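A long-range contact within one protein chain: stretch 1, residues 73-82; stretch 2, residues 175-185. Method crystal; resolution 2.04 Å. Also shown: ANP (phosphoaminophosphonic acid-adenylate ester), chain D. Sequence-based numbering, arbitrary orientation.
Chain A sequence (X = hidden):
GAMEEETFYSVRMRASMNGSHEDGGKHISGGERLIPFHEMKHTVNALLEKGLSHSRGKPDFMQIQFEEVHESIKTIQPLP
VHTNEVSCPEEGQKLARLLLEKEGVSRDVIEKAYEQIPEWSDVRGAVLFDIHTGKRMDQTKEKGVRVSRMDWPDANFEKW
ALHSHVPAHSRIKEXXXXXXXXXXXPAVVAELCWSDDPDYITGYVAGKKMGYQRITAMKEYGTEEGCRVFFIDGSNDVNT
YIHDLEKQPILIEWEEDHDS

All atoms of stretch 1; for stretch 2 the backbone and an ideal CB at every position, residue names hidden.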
# COMPACT_ATOMS: atom_id res chain seq x y z
N ILE A 73 -18.57 -13.97 2.52
CA ILE A 73 -17.58 -14.63 3.34
C ILE A 73 -18.08 -15.99 3.72
O ILE A 73 -19.22 -16.16 4.09
CB ILE A 73 -17.36 -13.86 4.68
CG1 ILE A 73 -17.16 -12.38 4.42
CG2 ILE A 73 -16.16 -14.41 5.43
CD1 ILE A 73 -16.10 -12.05 3.41
N LYS A 74 -17.18 -16.94 3.80
CA LYS A 74 -17.52 -18.26 4.24
C LYS A 74 -16.73 -18.49 5.49
O LYS A 74 -15.51 -18.27 5.51
CB LYS A 74 -17.08 -19.27 3.18
CG LYS A 74 -17.16 -20.70 3.67
CD LYS A 74 -18.57 -21.05 4.14
CE LYS A 74 -18.65 -22.52 4.51
NZ LYS A 74 -20.01 -23.08 4.25
N THR A 75 -17.35 -19.20 6.42
CA THR A 75 -16.73 -19.49 7.70
C THR A 75 -16.55 -20.98 7.81
O THR A 75 -17.51 -21.69 7.68
CB THR A 75 -17.64 -18.98 8.85
OG1 THR A 75 -17.67 -17.56 8.79
CG2 THR A 75 -17.15 -19.39 10.19
N ILE A 76 -15.36 -21.41 8.19
CA ILE A 76 -15.02 -22.81 8.37
C ILE A 76 -14.31 -23.05 9.68
O ILE A 76 -13.80 -22.11 10.32
CB ILE A 76 -14.09 -23.31 7.26
CG1 ILE A 76 -12.82 -22.49 7.21
CG2 ILE A 76 -14.78 -23.28 5.90
CD1 ILE A 76 -11.76 -23.05 6.29
N GLN A 77 -14.32 -24.30 10.11
CA GLN A 77 -13.50 -24.81 11.19
C GLN A 77 -12.04 -24.94 10.82
O GLN A 77 -11.71 -25.10 9.66
CB GLN A 77 -13.97 -26.20 11.61
CG GLN A 77 -15.39 -26.25 12.12
CD GLN A 77 -15.51 -25.85 13.57
OE1 GLN A 77 -16.38 -25.07 13.90
NE2 GLN A 77 -14.67 -26.41 14.45
N PRO A 78 -11.15 -24.70 11.80
CA PRO A 78 -9.76 -25.02 11.60
C PRO A 78 -9.62 -26.52 11.46
O PRO A 78 -10.41 -27.28 11.99
CB PRO A 78 -9.08 -24.52 12.89
CG PRO A 78 -10.15 -24.63 13.92
CD PRO A 78 -11.45 -24.32 13.20
N LEU A 79 -8.60 -26.93 10.73
CA LEU A 79 -8.18 -28.32 10.76
C LEU A 79 -7.93 -28.76 12.19
O LEU A 79 -7.37 -28.00 12.98
CB LEU A 79 -6.90 -28.50 9.94
CG LEU A 79 -7.01 -28.22 8.44
CD1 LEU A 79 -5.63 -28.13 7.83
CD2 LEU A 79 -7.85 -29.26 7.70
N PRO A 80 -8.21 -30.03 12.47
CA PRO A 80 -7.63 -30.73 13.63
C PRO A 80 -6.11 -30.72 13.66
O PRO A 80 -5.45 -30.86 12.62
CB PRO A 80 -8.14 -32.16 13.49
CG PRO A 80 -8.54 -32.30 12.05
CD PRO A 80 -8.83 -30.94 11.49
N VAL A 81 -5.55 -30.35 14.82
CA VAL A 81 -4.13 -30.21 14.97
C VAL A 81 -3.52 -31.37 15.75
O VAL A 81 -4.09 -31.85 16.72
CB VAL A 81 -3.83 -28.91 15.73
CG1 VAL A 81 -2.37 -28.83 16.12
CG2 VAL A 81 -4.24 -27.74 14.87
N HIS A 82 -2.33 -31.78 15.36
CA HIS A 82 -1.51 -32.70 16.14
C HIS A 82 -0.05 -32.23 16.10
O HIS A 82 0.44 -31.75 15.06
CB HIS A 82 -1.62 -34.13 15.56
CG HIS A 82 -0.82 -35.14 16.33
ND1 HIS A 82 -1.00 -35.36 17.68
CD2 HIS A 82 0.24 -35.89 15.96
CE1 HIS A 82 -0.07 -36.18 18.12
NE2 HIS A 82 0.69 -36.53 17.10
N UNK A 175 -0.77 -19.43 10.24
CA UNK A 175 -0.47 -20.60 9.48
C UNK A 175 -1.69 -21.50 9.40
O UNK A 175 -1.95 -22.11 8.36
CB UNK A 175 0.72 -21.34 10.09
N UNK A 176 -2.35 -21.69 10.53
CA UNK A 176 -3.50 -22.59 10.57
C UNK A 176 -4.67 -22.00 9.76
O UNK A 176 -5.44 -22.75 9.12
CB UNK A 176 -3.93 -22.85 12.02
N UNK A 177 -4.81 -20.68 9.77
CA UNK A 177 -5.85 -20.08 8.93
C UNK A 177 -5.56 -20.35 7.46
O UNK A 177 -6.50 -20.70 6.68
CB UNK A 177 -5.95 -18.57 9.18
N UNK A 178 -4.30 -20.12 7.06
CA UNK A 178 -3.88 -20.40 5.70
C UNK A 178 -4.11 -21.86 5.32
O UNK A 178 -4.66 -22.16 4.27
CB UNK A 178 -2.40 -20.04 5.53
N UNK A 179 -3.56 -22.75 6.14
CA UNK A 179 -3.62 -24.14 5.87
C UNK A 179 -5.04 -24.64 5.78
O UNK A 179 -5.32 -25.50 4.97
CB UNK A 179 -2.85 -24.91 6.94
N UNK A 180 -5.91 -24.15 6.65
CA UNK A 180 -7.31 -24.52 6.57
C UNK A 180 -8.00 -24.06 5.28
O UNK A 180 -8.76 -24.80 4.65
CB UNK A 180 -8.05 -23.94 7.78
N UNK A 181 -7.77 -22.81 4.90
CA UNK A 181 -8.30 -22.36 3.63
C UNK A 181 -7.77 -23.20 2.48
O UNK A 181 -8.54 -23.67 1.63
CB UNK A 181 -7.96 -20.88 3.41
N UNK A 182 -6.46 -23.44 2.48
CA UNK A 182 -5.83 -24.13 1.38
C UNK A 182 -6.34 -25.57 1.31
O UNK A 182 -6.65 -26.07 0.24
CB UNK A 182 -4.31 -24.10 1.53
N UNK A 183 -6.42 -26.24 2.45
CA UNK A 183 -6.77 -27.65 2.47
C UNK A 183 -8.20 -27.92 2.00
O UNK A 183 -8.52 -29.02 1.55
CB UNK A 183 -6.58 -28.20 3.88
N UNK A 184 -9.08 -26.96 2.27
CA UNK A 184 -10.46 -27.00 1.81
C UNK A 184 -10.55 -27.11 0.27
O UNK A 184 -11.50 -27.64 -0.28
CB UNK A 184 -11.20 -25.75 2.29
N UNK A 185 -9.61 -26.50 -0.43
CA UNK A 185 -9.70 -26.51 -1.87
C UNK A 185 -9.69 -27.92 -2.45
O UNK A 185 -8.82 -28.71 -2.18
CB UNK A 185 -8.55 -25.69 -2.46
PG ANP D . 6.17 -13.25 8.00
O1G ANP D . 6.24 -11.79 8.35
O2G ANP D . 7.35 -14.02 8.54
O3G ANP D . 4.89 -13.94 8.32
PB ANP D . 5.69 -14.52 5.36
O1B ANP D . 4.27 -14.70 5.75
O2B ANP D . 6.14 -14.17 3.99
N3B ANP D . 6.34 -13.23 6.30
PA ANP D . 6.07 -16.98 6.80
O1A ANP D . 7.17 -17.47 7.62
O2A ANP D . 4.72 -16.63 7.37
O3A ANP D . 6.56 -15.81 5.82
O5' ANP D . 5.85 -18.17 5.68
C5' ANP D . 6.93 -18.95 5.25
C4' ANP D . 6.89 -19.07 3.72
O4' ANP D . 5.61 -19.60 3.34
C3' ANP D . 7.03 -17.73 3.04
O3' ANP D . 8.39 -17.45 2.72
C2' ANP D . 6.25 -17.92 1.77
O2' ANP D . 7.06 -18.64 0.84
C1' ANP D . 5.14 -18.81 2.23
N9 ANP D . 3.98 -17.98 2.58
C8 ANP D . 3.80 -17.18 3.69
N7 ANP D . 2.56 -16.65 3.68
C5 ANP D . 1.95 -17.07 2.52
C6 ANP D . 0.67 -16.87 1.84
N6 ANP D . -0.28 -16.07 2.34
N1 ANP D . 0.43 -17.51 0.68
C2 ANP D . 1.37 -18.30 0.13
N3 ANP D . 2.54 -18.60 0.70
C4 ANP D . 2.91 -17.93 1.82

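Stretch 2 runs as a helix that packs against the strand of residues 74-76 and the loop that follows it; the N-to-C directions of strand and helix are 107° apart. The contacts gather at 176, 179, 180, 183 and 184, spaced three or four residues apart, and so on one side of the helix. Position 175 lies out of reach; it is Ala175.

At position 176, CA-to-CB points sideways, and the ideal CB is 5.5 Å from Pro78 CB. The carbon surfaces of Pro78, Leu79 and Val81 lie within range of a longer apolar side chain; leucine, isoleucine or methionine would suit. Leu176 (chi1 t, chi2 p) brings its end nearer: CD2 lies 3.7 Å from Val81 CG2 and 4.1 Å from Pro78 CB, while CD1 lies 4.1 Å from Leu79 CB.

Position 177 points away and 178 is out of reach. They are Ala177 and Leu178, whose CD1 packs 3.4 Å from C6 of the ANP adenine.

Position 179 points sideways, its ideal CB already 4.3 Å from Leu79 CD1. A small residue such as alanine, serine or glycine fits readily, and Ala179 supplies just a methyl beside that leucine.

Position 180 is the tightest point, with its CA 5.6 Å from Pro78 CA. The ideal CB points toward stretch 1, 4.1 Å from Ile76 CD1 and 4.2 Å from Leu79 N. Close backbone favours a small side chain, and the amide of Leu79 offers a donor; serine answers both demands, while alanine would fit but leave the Leu79 amide without this acceptor. Ser180 (chi1 m) accepts a hydrogen bond from Leu79 N to OG (3.1 Å, 166°) and donates from OG to Leu176 O (2.8 Å), linking the loop to the helix backbone.

Position 181 points away, leaving many residues possible; the extended Lys181 makes its NZ hydrogen bond elsewhere in the structure. Position 182, beyond contact, holds Val182.

Position 183 points toward Leu79, its ideal CB 4.1 Å from CD1. Alanine, serine or another small residue would suit this apolar neighbour. Ser183 places OG 4.0 Å from Leu79 CD2, a van der Waals contact.

At position 184, CA-to-CB points toward stretch 1, but the ideal CB is still 4.9 Å from Ile76 CD1. This leaves space for a long side chain along Ile76 and Lys74; methionine, glutamine or arginine could span it. Arg184 brings like charge: NH2 is 4.5 Å from Lys74 NZ. The guanidinium also packs against aliphatic carbons, with Lys74 CG over one face, 3.8 Å from NH2, and Ile76 CG2 3.5 Å from NE. Position 185, out of reach, is His185.

Stretch 2 (175-185) ALALASKVSRH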
# COMPACT_ATOMS: atom_id res chain seq x y z
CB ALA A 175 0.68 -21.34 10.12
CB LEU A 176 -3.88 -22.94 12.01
CG LEU A 176 -4.98 -23.99 12.24
CD1 LEU A 176 -4.80 -25.27 11.40
CD2 LEU A 176 -5.04 -24.33 13.71
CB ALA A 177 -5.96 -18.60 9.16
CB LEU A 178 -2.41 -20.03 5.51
CG LEU A 178 -1.90 -20.09 4.07
CD1 LEU A 178 -0.68 -19.19 3.89
CD2 LEU A 178 -1.56 -21.52 3.69
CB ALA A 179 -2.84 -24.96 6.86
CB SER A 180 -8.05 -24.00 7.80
OG SER A 180 -7.50 -24.58 8.95
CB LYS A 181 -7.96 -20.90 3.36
CG LYS A 181 -8.18 -20.55 1.90
CD LYS A 181 -8.30 -19.06 1.66
CE LYS A 181 -8.20 -18.79 0.17
NZ LYS A 181 -8.46 -17.38 -0.18
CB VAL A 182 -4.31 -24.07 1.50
CG1 VAL A 182 -3.65 -25.01 0.50
CG2 VAL A 182 -3.83 -22.65 1.26
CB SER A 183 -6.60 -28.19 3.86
OG SER A 183 -6.78 -29.58 3.89
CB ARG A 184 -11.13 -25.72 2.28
CG ARG A 184 -12.60 -25.61 1.92
CD ARG A 184 -13.39 -25.05 3.09
NE ARG A 184 -14.80 -24.83 2.74
CZ ARG A 184 -15.19 -23.95 1.83
NH1 ARG A 184 -14.29 -23.24 1.18
NH2 ARG A 184 -16.48 -23.82 1.56
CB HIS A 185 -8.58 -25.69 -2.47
CG HIS A 185 -8.79 -25.37 -3.91
ND1 HIS A 185 -8.75 -26.33 -4.90
CD2 HIS A 185 -9.13 -24.21 -4.52
CE1 HIS A 185 -9.02 -25.78 -6.06
NE2 HIS A 185 -9.23 -24.49 -5.87
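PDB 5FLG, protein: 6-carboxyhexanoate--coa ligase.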